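PDB 3VF1: 11R-lipoxygenase from Gersemia fruticosa, which probably inserts molecular oxygen into polyunsaturated fatty acids in a calcium-dependent manner, using a non-heme iron. Local coordinates for residues L131-S143 / N410-Y422. Numbering follows the deposited sequence.
Sequences LVVYEGKAILPNS and NLPSVHPVWKLLY
Where the last strand of the PLAT beta sandwich runs out toward the helical lipoxygenase domain, Tyr134 and Ala138 to Leu140 pack on the turn of 412-415 that leads into helix 416-425. Val414 sets its CB over the centre of the Tyr134 ring, 3.7 Å from the centroid and 13° off the normal, a CH-pi contact with the two side chains crossing at about a right angle. Ser413 OG lies at the edge of the same ring, in its plane; it and Tyr134 OH both hydrogen-bond the carboxylate of Glu157 in helix 148-164, and a water donates to Ser413 OG and accepts a weak bond from Tyr134 N. Were Tyr134 replaced by an alanine, Val414 would probably lose its aromatic cover and Glu157 the phenol hydroxyl it bonds. At this interface between the PLAT and catalytic domains one backbone bond joins the segments: Ile139 N donates to Val414 O at 2.9 Å, nearly straight at 164°. The same oxygen receives a CA-H...O contact from Ala138 CA at 3.3 Å. With CG2 anti to its backbone N, Val414 sends that methyl to within 4.0 Å of Ile139 CB. Farther along, Leu140 CD2 reaches Pro416 CG at 3.6 Å and meets the His415 ring off-centre and obliquely, nearest CE1. His415 caps the helix, its ND1 accepting from Val417 N at 3.1 Å, while NE2 bonds Asp524. Lys419 passes Ala138 CB with its CD and CE, then bends at chi4 (-67°), bringing NZ to a weak bond with Gly136 O and a firmer partner in Leu649 O.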
loop_
_atom_site.group_PDB
_atom_site.type_symbol
_atom_site.label_atom_id
_atom_site.label_comp_id
_atom_site.label_asym_id
_atom_site.label_seq_id
_atom_site.Cartn_x
_atom_site.Cartn_y
_atom_site.Cartn_z
ATOM N N LEU A 131 -27.770 12.237 -1.963
ATOM C CA LEU A 131 -26.476 12.363 -2.623
ATOM C C LEU A 131 -26.522 13.392 -3.746
ATOM O O LEU A 131 -27.355 13.305 -4.645
ATOM C CB LEU A 131 -26.047 11.008 -3.189
ATOM C CG LEU A 131 -24.782 11.012 -4.050
ATOM C CD1 LEU A 131 -23.552 11.301 -3.204
ATOM C CD2 LEU A 131 -24.639 9.692 -4.784
ATOM N N VAL A 132 -25.611 14.357 -3.695
ATOM C CA VAL A 132 -25.509 15.373 -4.739
ATOM C C VAL A 132 -24.280 15.114 -5.609
ATOM O O VAL A 132 -23.169 14.963 -5.104
ATOM C CB VAL A 132 -25.437 16.799 -4.150
ATOM C CG1 VAL A 132 -24.262 16.937 -3.184
ATOM C CG2 VAL A 132 -25.339 17.831 -5.267
ATOM N N VAL A 133 -24.493 15.062 -6.919
ATOM C CA VAL A 133 -23.429 14.729 -7.859
ATOM C C VAL A 133 -23.223 15.843 -8.880
ATOM O O VAL A 133 -24.153 16.227 -9.585
ATOM C CB VAL A 133 -23.754 13.425 -8.613
ATOM C CG1 VAL A 133 -22.586 13.013 -9.498
ATOM C CG2 VAL A 133 -24.103 12.316 -7.632
ATOM N N TYR A 134 -21.999 16.358 -8.955
ATOM C CA TYR A 134 -21.665 17.391 -9.929
ATOM C C TYR A 134 -21.538 16.790 -11.319
ATOM O O TYR A 134 -21.486 15.571 -11.476
ATOM C CB TYR A 134 -20.340 18.066 -9.576
ATOM C CG TYR A 134 -20.280 18.662 -8.191
ATOM C CD1 TYR A 134 -20.680 19.971 -7.958
ATOM C CD2 TYR A 134 -19.805 17.924 -7.119
ATOM C CE1 TYR A 134 -20.615 20.520 -6.694
ATOM C CE2 TYR A 134 -19.738 18.463 -5.857
ATOM C CZ TYR A 134 -20.145 19.759 -5.649
ATOM O OH TYR A 134 -20.069 20.282 -4.382
ATOM N N GLU A 135 -21.477 17.654 -12.325
ATOM C CA GLU A 135 -21.206 17.222 -13.689
ATOM C C GLU A 135 -19.704 16.976 -13.829
ATOM O O GLU A 135 -18.904 17.580 -13.115
ATOM C CB GLU A 135 -21.689 18.280 -14.683
ATOM C CG GLU A 135 -21.887 17.772 -16.104
ATOM C CD GLU A 135 -20.606 17.765 -16.917
ATOM O OE1 GLU A 135 -19.658 18.485 -16.544
ATOM O OE2 GLU A 135 -20.550 17.040 -17.934
ATOM N N GLY A 136 -19.331 16.086 -14.744
ATOM C CA GLY A 136 -17.952 15.638 -14.885
ATOM C C GLY A 136 -16.891 16.711 -14.716
ATOM O O GLY A 136 -15.931 16.527 -13.967
ATOM N N LYS A 137 -17.062 17.827 -15.419
ATOM C CA LYS A 137 -16.094 18.924 -15.404
ATOM C C LYS A 137 -15.539 19.190 -14.002
ATOM O O LYS A 137 -16.296 19.353 -13.045
ATOM C CB LYS A 137 -16.755 20.195 -15.947
ATOM C CG LYS A 137 -15.790 21.295 -16.355
ATOM C CD LYS A 137 -16.547 22.566 -16.722
ATOM C CE LYS A 137 -15.617 23.662 -17.228
ATOM N NZ LYS A 137 -15.120 23.396 -18.610
ATOM N N ALA A 138 -14.214 19.231 -13.889
ATOM C CA ALA A 138 -13.560 19.538 -12.620
ATOM C C ALA A 138 -13.372 21.045 -12.492
ATOM O O ALA A 138 -12.982 21.712 -13.450
ATOM C CB ALA A 138 -12.221 18.820 -12.521
ATOM N N ILE A 139 -13.644 21.575 -11.304
ATOM C CA ILE A 139 -13.666 23.020 -11.100
ATOM C C ILE A 139 -13.000 23.425 -9.790
ATOM O O ILE A 139 -13.418 23.001 -8.712
ATOM C CB ILE A 139 -15.114 23.547 -11.094
ATOM C CG1 ILE A 139 -15.820 23.174 -12.399
ATOM C CG2 ILE A 139 -15.133 25.055 -10.888
ATOM C CD1 ILE A 139 -17.309 23.436 -12.382
ATOM N N LEU A 140 -11.966 24.254 -9.889
ATOM C CA LEU A 140 -11.308 24.806 -8.711
ATOM C C LEU A 140 -12.205 25.848 -8.055
ATOM O O LEU A 140 -13.013 26.486 -8.729
ATOM C CB LEU A 140 -9.975 25.445 -9.105
ATOM C CG LEU A 140 -8.930 24.496 -9.690
ATOM C CD1 LEU A 140 -7.763 25.274 -10.278
ATOM C CD2 LEU A 140 -8.446 23.534 -8.621
ATOM N N PRO A 141 -12.067 26.030 -6.733
ATOM C CA PRO A 141 -12.885 27.026 -6.033
ATOM C C PRO A 141 -12.559 28.446 -6.483
ATOM O O PRO A 141 -13.444 29.300 -6.525
ATOM C CB PRO A 141 -12.502 26.825 -4.564
ATOM C CG PRO A 141 -11.141 26.230 -4.604
ATOM C CD PRO A 141 -11.106 25.372 -5.832
ATOM N N ASN A 142 -11.296 28.686 -6.821
ATOM C CA ASN A 142 -10.865 29.996 -7.296
ATOM C C ASN A 142 -10.931 30.103 -8.818
ATOM O O ASN A 142 -10.245 30.926 -9.421
ATOM C CB ASN A 142 -9.442 30.294 -6.817
ATOM C CG ASN A 142 -8.438 29.259 -7.287
ATOM O OD1 ASN A 142 -8.775 28.090 -7.471
ATOM N ND2 ASN A 142 -7.197 29.684 -7.483
ATOM N N SER A 143 -11.758 29.266 -9.436
ATOM C CA SER A 143 -11.910 29.279 -10.885
ATOM C C SER A 143 -12.938 30.321 -11.306
ATOM O O SER A 143 -13.498 31.026 -10.469
ATOM C CB SER A 143 -12.341 27.898 -11.384
ATOM O OG SER A 143 -12.589 27.911 -12.778
ATOM N N ASN A 410 -11.710 17.953 3.390
ATOM C CA ASN A 410 -11.347 19.261 2.852
ATOM C C ASN A 410 -11.615 19.461 1.360
ATOM O O ASN A 410 -11.625 20.596 0.883
ATOM C CB ASN A 410 -9.872 19.543 3.142
ATOM C CG ASN A 410 -9.544 19.453 4.619
ATOM O OD1 ASN A 410 -9.754 20.404 5.372
ATOM N ND2 ASN A 410 -9.028 18.305 5.042
ATOM N N LEU A 411 -11.831 18.375 0.624
ATOM C CA LEU A 411 -12.019 18.475 -0.820
ATOM C C LEU A 411 -13.416 18.041 -1.248
ATOM O O LEU A 411 -13.904 16.994 -0.820
ATOM C CB LEU A 411 -10.983 17.623 -1.554
ATOM C CG LEU A 411 -9.514 17.966 -1.308
ATOM C CD1 LEU A 411 -8.622 17.028 -2.106
ATOM C CD2 LEU A 411 -9.225 19.415 -1.663
ATOM N N PRO A 412 -14.069 18.852 -2.095
ATOM C CA PRO A 412 -15.336 18.455 -2.714
ATOM C C PRO A 412 -15.080 17.590 -3.942
ATOM O O PRO A 412 -14.021 17.709 -4.560
ATOM C CB PRO A 412 -15.954 19.792 -3.116
ATOM C CG PRO A 412 -14.781 20.665 -3.399
ATOM C CD PRO A 412 -13.696 20.235 -2.445
ATOM N N SER A 413 -16.038 16.738 -4.292
ATOM C CA SER A 413 -15.854 15.785 -5.383
ATOM C C SER A 413 -15.731 16.448 -6.758
ATOM O O SER A 413 -15.506 15.766 -7.758
ATOM C CB SER A 413 -17.002 14.770 -5.395
ATOM O OG SER A 413 -18.259 15.420 -5.451
ATOM N N VAL A 414 -15.883 17.769 -6.810
ATOM C CA VAL A 414 -15.744 18.504 -8.065
ATOM C C VAL A 414 -14.304 18.984 -8.263
ATOM O O VAL A 414 -13.935 19.451 -9.340
ATOM C CB VAL A 414 -16.710 19.713 -8.118
ATOM C CG1 VAL A 414 -16.258 20.811 -7.162
ATOM C CG2 VAL A 414 -16.824 20.249 -9.540
ATOM N N HIS A 415 -13.494 18.855 -7.219
ATOM C CA HIS A 415 -12.098 19.281 -7.263
ATOM C C HIS A 415 -11.253 18.269 -8.045
ATOM O O HIS A 415 -11.396 17.061 -7.857
ATOM C CB HIS A 415 -11.565 19.416 -5.837
ATOM C CG HIS A 415 -10.311 20.227 -5.730
ATOM N ND1 HIS A 415 -9.157 19.909 -6.410
ATOM C CD2 HIS A 415 -10.027 21.336 -5.007
ATOM C CE1 HIS A 415 -8.218 20.791 -6.120
ATOM N NE2 HIS A 415 -8.719 21.668 -5.270
ATOM N N PRO A 416 -10.369 18.761 -8.931
ATOM C CA PRO A 416 -9.554 17.878 -9.779
ATOM C C PRO A 416 -8.631 16.938 -9.000
ATOM O O PRO A 416 -8.424 15.804 -9.422
ATOM C CB PRO A 416 -8.730 18.860 -10.623
ATOM C CG PRO A 416 -8.770 20.149 -9.876
ATOM C CD PRO A 416 -10.110 20.181 -9.217
ATOM N N VAL A 417 -8.081 17.411 -7.885
ATOM C CA VAL A 417 -7.200 16.595 -7.056
ATOM C C VAL A 417 -7.964 15.456 -6.385
ATOM O O VAL A 417 -7.436 14.355 -6.237
ATOM C CB VAL A 417 -6.496 17.445 -5.981
ATOM C CG1 VAL A 417 -5.769 16.556 -4.980
ATOM C CG2 VAL A 417 -5.532 18.421 -6.632
ATOM N N TRP A 418 -9.202 15.722 -5.980
ATOM C CA TRP A 418 -10.049 14.673 -5.424
ATOM C C TRP A 418 -10.239 13.558 -6.444
ATOM O O TRP A 418 -10.177 12.375 -6.109
ATOM C CB TRP A 418 -11.415 15.227 -5.017
ATOM C CG TRP A 418 -12.446 14.151 -4.857
ATOM C CD1 TRP A 418 -13.231 13.618 -5.839
ATOM C CD2 TRP A 418 -12.795 13.466 -3.649
ATOM N NE1 TRP A 418 -14.051 12.648 -5.316
ATOM C CE2 TRP A 418 -13.803 12.534 -3.974
ATOM C CE3 TRP A 418 -12.356 13.549 -2.325
ATOM C CZ2 TRP A 418 -14.378 11.696 -3.022
ATOM C CZ3 TRP A 418 -12.929 12.714 -1.383
ATOM C CH2 TRP A 418 -13.929 11.801 -1.736
ATOM N N LYS A 419 -10.477 13.944 -7.694
ATOM C CA LYS A 419 -10.668 12.983 -8.773
ATOM C C LYS A 419 -9.379 12.218 -9.037
ATOM O O LYS A 419 -9.400 11.022 -9.324
ATOM C CB LYS A 419 -11.105 13.699 -10.053
ATOM C CG LYS A 419 -12.448 14.403 -9.957
ATOM C CD LYS A 419 -12.782 15.103 -11.264
ATOM C CE LYS A 419 -14.118 15.826 -11.196
ATOM N NZ LYS A 419 -15.267 14.888 -11.064
ATOM N N LEU A 420 -8.257 12.924 -8.940
ATOM C CA LEU A 420 -6.953 12.332 -9.199
ATOM C C LEU A 420 -6.631 11.227 -8.197
ATOM O O LEU A 420 -6.227 10.129 -8.578
ATOM C CB LEU A 420 -5.866 13.407 -9.135
ATOM C CG LEU A 420 -4.436 12.923 -9.386
ATOM C CD1 LEU A 420 -4.271 12.445 -10.823
ATOM C CD2 LEU A 420 -3.435 14.018 -9.062
ATOM N N LEU A 421 -6.818 11.525 -6.916
ATOM C CA LEU A 421 -6.408 10.623 -5.847
ATOM C C LEU A 421 -7.423 9.521 -5.562
ATOM O O LEU A 421 -7.070 8.480 -5.011
ATOM C CB LEU A 421 -6.164 11.414 -4.561
ATOM C CG LEU A 421 -5.031 12.440 -4.598
ATOM C CD1 LEU A 421 -4.907 13.140 -3.254
ATOM C CD2 LEU A 421 -3.722 11.775 -4.984
ATOM N N TYR A 422 -8.678 9.745 -5.934
ATOM C CA TYR A 422 -9.753 8.843 -5.531
ATOM C C TYR A 422 -9.440 7.369 -5.798
ATOM O O TYR A 422 -9.542 6.542 -4.893
ATOM C CB TYR A 422 -11.075 9.220 -6.203
ATOM C CG TYR A 422 -12.225 8.361 -5.733
ATOM C CD1 TYR A 422 -12.845 8.609 -4.518
ATOM C CD2 TYR A 422 -12.680 7.293 -6.495
ATOM C CE1 TYR A 422 -13.889 7.826 -4.076
ATOM C CE2 TYR A 422 -13.728 6.502 -6.060
ATOM C CZ TYR A 422 -14.328 6.776 -4.850
ATOM O OH TYR A 422 -15.369 5.994 -4.410
HETATM O O HOH W 1 -19.476 14.461 -7.914
HETATM O O HOH W 2 -17.357 17.018 -11.086
#